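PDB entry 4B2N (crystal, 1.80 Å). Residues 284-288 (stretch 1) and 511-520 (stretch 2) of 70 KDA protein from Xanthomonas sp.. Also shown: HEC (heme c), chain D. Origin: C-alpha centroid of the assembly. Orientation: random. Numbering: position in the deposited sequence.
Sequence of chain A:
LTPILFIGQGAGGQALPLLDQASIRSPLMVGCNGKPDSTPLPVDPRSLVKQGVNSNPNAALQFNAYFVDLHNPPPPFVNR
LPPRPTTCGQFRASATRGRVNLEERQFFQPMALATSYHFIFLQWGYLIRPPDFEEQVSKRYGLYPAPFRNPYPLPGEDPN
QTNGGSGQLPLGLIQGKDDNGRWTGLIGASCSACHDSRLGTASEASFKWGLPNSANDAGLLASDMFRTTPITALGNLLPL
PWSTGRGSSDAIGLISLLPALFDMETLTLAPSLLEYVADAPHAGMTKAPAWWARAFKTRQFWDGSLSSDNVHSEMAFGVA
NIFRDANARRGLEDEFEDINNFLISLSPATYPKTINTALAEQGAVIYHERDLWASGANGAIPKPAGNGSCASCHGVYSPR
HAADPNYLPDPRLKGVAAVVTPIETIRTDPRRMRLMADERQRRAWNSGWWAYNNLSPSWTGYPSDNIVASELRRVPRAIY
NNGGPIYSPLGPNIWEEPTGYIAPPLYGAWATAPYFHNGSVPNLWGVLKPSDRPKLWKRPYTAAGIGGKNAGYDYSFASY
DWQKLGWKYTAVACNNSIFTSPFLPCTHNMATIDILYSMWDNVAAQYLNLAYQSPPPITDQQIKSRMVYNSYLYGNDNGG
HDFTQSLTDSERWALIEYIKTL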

# COMPACT_ATOMS: atom_id res chain seq x y z
N GLY A 284 -1.60 -13.58 -0.18
CA GLY A 284 -1.05 -13.30 -1.49
C GLY A 284 -0.17 -12.04 -1.46
O GLY A 284 0.05 -11.43 -0.41
N MET A 285 0.22 -11.60 -2.64
CA MET A 285 0.96 -10.38 -2.78
C MET A 285 -0.07 -9.26 -2.95
O MET A 285 -1.02 -9.40 -3.69
CB MET A 285 1.86 -10.46 -4.00
CG MET A 285 2.82 -11.65 -3.96
SD MET A 285 4.01 -11.43 -2.61
CE MET A 285 3.61 -12.80 -1.58
N THR A 286 0.18 -8.13 -2.30
CA THR A 286 -0.51 -6.92 -2.73
C THR A 286 0.42 -5.79 -3.11
O THR A 286 1.61 -5.73 -2.66
CB THR A 286 -1.62 -6.45 -1.80
OG1 THR A 286 -1.08 -6.04 -0.55
CG2 THR A 286 -2.73 -7.57 -1.68
N LYS A 287 -0.07 -4.99 -4.05
CA LYS A 287 0.62 -3.75 -4.44
C LYS A 287 0.14 -2.61 -3.54
O LYS A 287 -1.04 -2.63 -3.13
CB LYS A 287 0.22 -3.43 -5.87
CG LYS A 287 0.97 -2.29 -6.56
CD LYS A 287 0.33 -2.03 -7.94
CE LYS A 287 1.11 -0.82 -8.52
NZ LYS A 287 0.21 -0.06 -9.40
N ALA A 288 1.02 -1.66 -3.20
CA ALA A 288 0.60 -0.48 -2.45
C ALA A 288 -0.50 0.30 -3.20
O ALA A 288 -0.43 0.52 -4.44
CB ALA A 288 1.80 0.47 -2.13
N ALA A 511 -1.38 6.95 -14.22
CA ALA A 511 0.03 6.81 -13.96
C ALA A 511 0.43 5.52 -13.22
O ALA A 511 1.65 5.20 -13.07
CB ALA A 511 0.48 7.99 -13.10
N THR A 512 -0.55 4.82 -12.67
CA THR A 512 -0.28 3.81 -11.63
C THR A 512 -0.39 2.38 -12.13
O THR A 512 -0.64 1.47 -11.34
CB THR A 512 -1.14 4.03 -10.38
OG1 THR A 512 -2.53 3.82 -10.74
CG2 THR A 512 -1.01 5.49 -9.87
N ALA A 513 -0.18 2.14 -13.42
CA ALA A 513 -0.20 0.75 -13.86
C ALA A 513 1.02 -0.03 -13.18
O ALA A 513 2.03 0.57 -12.84
CB ALA A 513 -0.11 0.71 -15.40
N PRO A 514 0.90 -1.36 -12.96
CA PRO A 514 -0.27 -2.19 -13.30
C PRO A 514 -1.40 -2.13 -12.25
O PRO A 514 -1.25 -1.54 -11.15
CB PRO A 514 0.34 -3.59 -13.34
CG PRO A 514 1.48 -3.57 -12.31
CD PRO A 514 2.03 -2.17 -12.41
N TYR A 515 -2.57 -2.68 -12.63
CA TYR A 515 -3.79 -2.43 -11.88
C TYR A 515 -4.31 -3.66 -11.06
O TYR A 515 -3.88 -4.82 -11.32
CB TYR A 515 -4.90 -1.95 -12.87
CG TYR A 515 -4.45 -0.67 -13.55
CD1 TYR A 515 -4.39 0.53 -12.83
CD2 TYR A 515 -4.02 -0.68 -14.88
CE1 TYR A 515 -3.95 1.70 -13.45
CE2 TYR A 515 -3.59 0.49 -15.52
CZ TYR A 515 -3.57 1.69 -14.77
OH TYR A 515 -3.12 2.86 -15.27
N PHE A 516 -5.31 -3.41 -10.21
CA PHE A 516 -5.87 -4.33 -9.26
C PHE A 516 -4.94 -4.52 -8.08
O PHE A 516 -3.76 -4.20 -8.15
CB PHE A 516 -6.28 -5.70 -9.86
CG PHE A 516 -7.30 -5.58 -10.95
CD1 PHE A 516 -8.14 -4.48 -11.01
CD2 PHE A 516 -7.44 -6.60 -11.89
CE1 PHE A 516 -9.11 -4.35 -12.01
CE2 PHE A 516 -8.40 -6.52 -12.90
CZ PHE A 516 -9.23 -5.38 -12.95
N HIS A 517 -5.48 -5.08 -7.03
CA HIS A 517 -4.76 -5.15 -5.74
C HIS A 517 -3.51 -5.98 -5.83
O HIS A 517 -2.70 -5.88 -4.95
CB HIS A 517 -5.69 -5.64 -4.65
CG HIS A 517 -6.12 -7.06 -4.82
ND1 HIS A 517 -7.23 -7.44 -5.60
CD2 HIS A 517 -5.60 -8.22 -4.29
CE1 HIS A 517 -7.36 -8.79 -5.51
NE2 HIS A 517 -6.36 -9.26 -4.72
N ASN A 518 -3.37 -6.83 -6.85
CA ASN A 518 -2.16 -7.63 -7.00
C ASN A 518 -1.22 -7.17 -8.16
O ASN A 518 -0.28 -7.88 -8.54
CB ASN A 518 -2.50 -9.13 -7.18
CG ASN A 518 -3.41 -9.38 -8.41
OD1 ASN A 518 -3.75 -8.43 -9.12
ND2 ASN A 518 -3.92 -10.61 -8.56
N GLY A 519 -1.50 -5.99 -8.73
CA GLY A 519 -0.77 -5.39 -9.84
C GLY A 519 -0.68 -6.35 -11.01
O GLY A 519 0.36 -6.46 -11.67
N SER A 520 -1.78 -7.00 -11.36
CA SER A 520 -1.74 -8.10 -12.36
C SER A 520 -2.07 -7.69 -13.78
O SER A 520 -1.76 -8.43 -14.71
CB SER A 520 -2.71 -9.23 -12.00
OG SER A 520 -4.01 -8.72 -11.73
FE HEC D . -13.47 -0.61 -11.41
CHA HEC D . -10.48 -1.61 -9.99
CHB HEC D . -11.76 1.53 -13.70
CHC HEC D . -16.34 0.01 -13.16
CHD HEC D . -15.17 -1.72 -8.67
NA HEC D . -11.54 -0.06 -11.68
C1A HEC D . -10.41 -0.70 -11.11
C2A HEC D . -9.17 -0.20 -11.69
C3A HEC D . -9.54 0.73 -12.76
C4A HEC D . -10.99 0.73 -12.78
CMA HEC D . -8.58 1.51 -13.63
CAA HEC D . -7.74 -0.48 -11.21
CBA HEC D . -7.60 0.56 -10.04
CGA HEC D . -6.31 0.30 -9.24
O1A HEC D . -5.67 -0.74 -9.52
O2A HEC D . -5.85 1.10 -8.35
NB HEC D . -13.93 0.58 -13.16
C1B HEC D . -13.19 1.36 -13.94
C2B HEC D . -13.88 2.02 -15.05
C3B HEC D . -15.27 1.54 -14.88
C4B HEC D . -15.17 0.68 -13.71
CMB HEC D . -13.28 2.97 -16.06
CAB HEC D . -16.48 1.81 -15.75
CBB HEC D . -16.39 1.28 -17.03
NC HEC D . -15.36 -0.68 -10.96
C1C HEC D . -16.47 -0.55 -11.84
C2C HEC D . -17.75 -0.97 -11.29
C3C HEC D . -17.41 -1.46 -9.98
C4C HEC D . -15.92 -1.36 -9.85
CMC HEC D . -19.12 -0.91 -11.94
CAC HEC D . -18.39 -2.04 -9.01
CBC HEC D . -19.27 -3.02 -9.29
ND HEC D . -12.94 -1.40 -9.67
C1D HEC D . -13.71 -1.87 -8.70
C2D HEC D . -13.06 -2.51 -7.56
C3D HEC D . -11.67 -2.50 -7.95
C4D HEC D . -11.71 -1.84 -9.25
CMD HEC D . -13.68 -3.08 -6.31
CAD HEC D . -10.50 -3.04 -7.16
CBD HEC D . -10.25 -4.44 -7.74
CGD HEC D . -9.07 -5.13 -7.09
O1D HEC D . -9.16 -6.26 -6.59
O2D HEC D . -8.04 -4.48 -7.08
O HOH W 1 1.97 2.12 -9.76

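What do Gly284 and Met285 contribute? Gly284 makes no contact with stretch 2, and Met285 approaches mainly through its backbone: Met285 O lies 3.8 Å from Asn518 CB, while the end of its side chain leads away.

How does Thr286 meet the turn? Neither stretch forms a regular helix or strand, but stretch 2 folds into a type I turn from Phe516 to Gly519, closed by Gly519 N bonding to Phe516 O at 2.9 Å. Within it, His517 O receives a CA-H...O contact from Thr286 CA at 3.3 Å. Thr286 CG2 also sits 3.9 Å from His517 CD2, at the edge of the imidazole, whose ND1 makes a very short 2.5 Å hydrogen bond to O1D of the heme.

Why does Lys287 dominate the contact? It bonds at both ends. Its backbone N donates to His517 O at 2.9 Å in a nearly straight bond, and its all-t side chain extends to bring NZ within 2.7 Å of Pro514 O, a hydrogen bond. NZ also donates to a water at 2.8 Å and lies 2.6 Å from Thr512 O. Two carbonyl oxygens, Pro514 O and Thr512 O, thus set partial negative charge against one side of the ammonium.

What lies beside the aliphatic chain? Lys287 CD packs 4.0 Å from Gly519 CA, where a CB would be tight against it. Ala288 points away and takes no part.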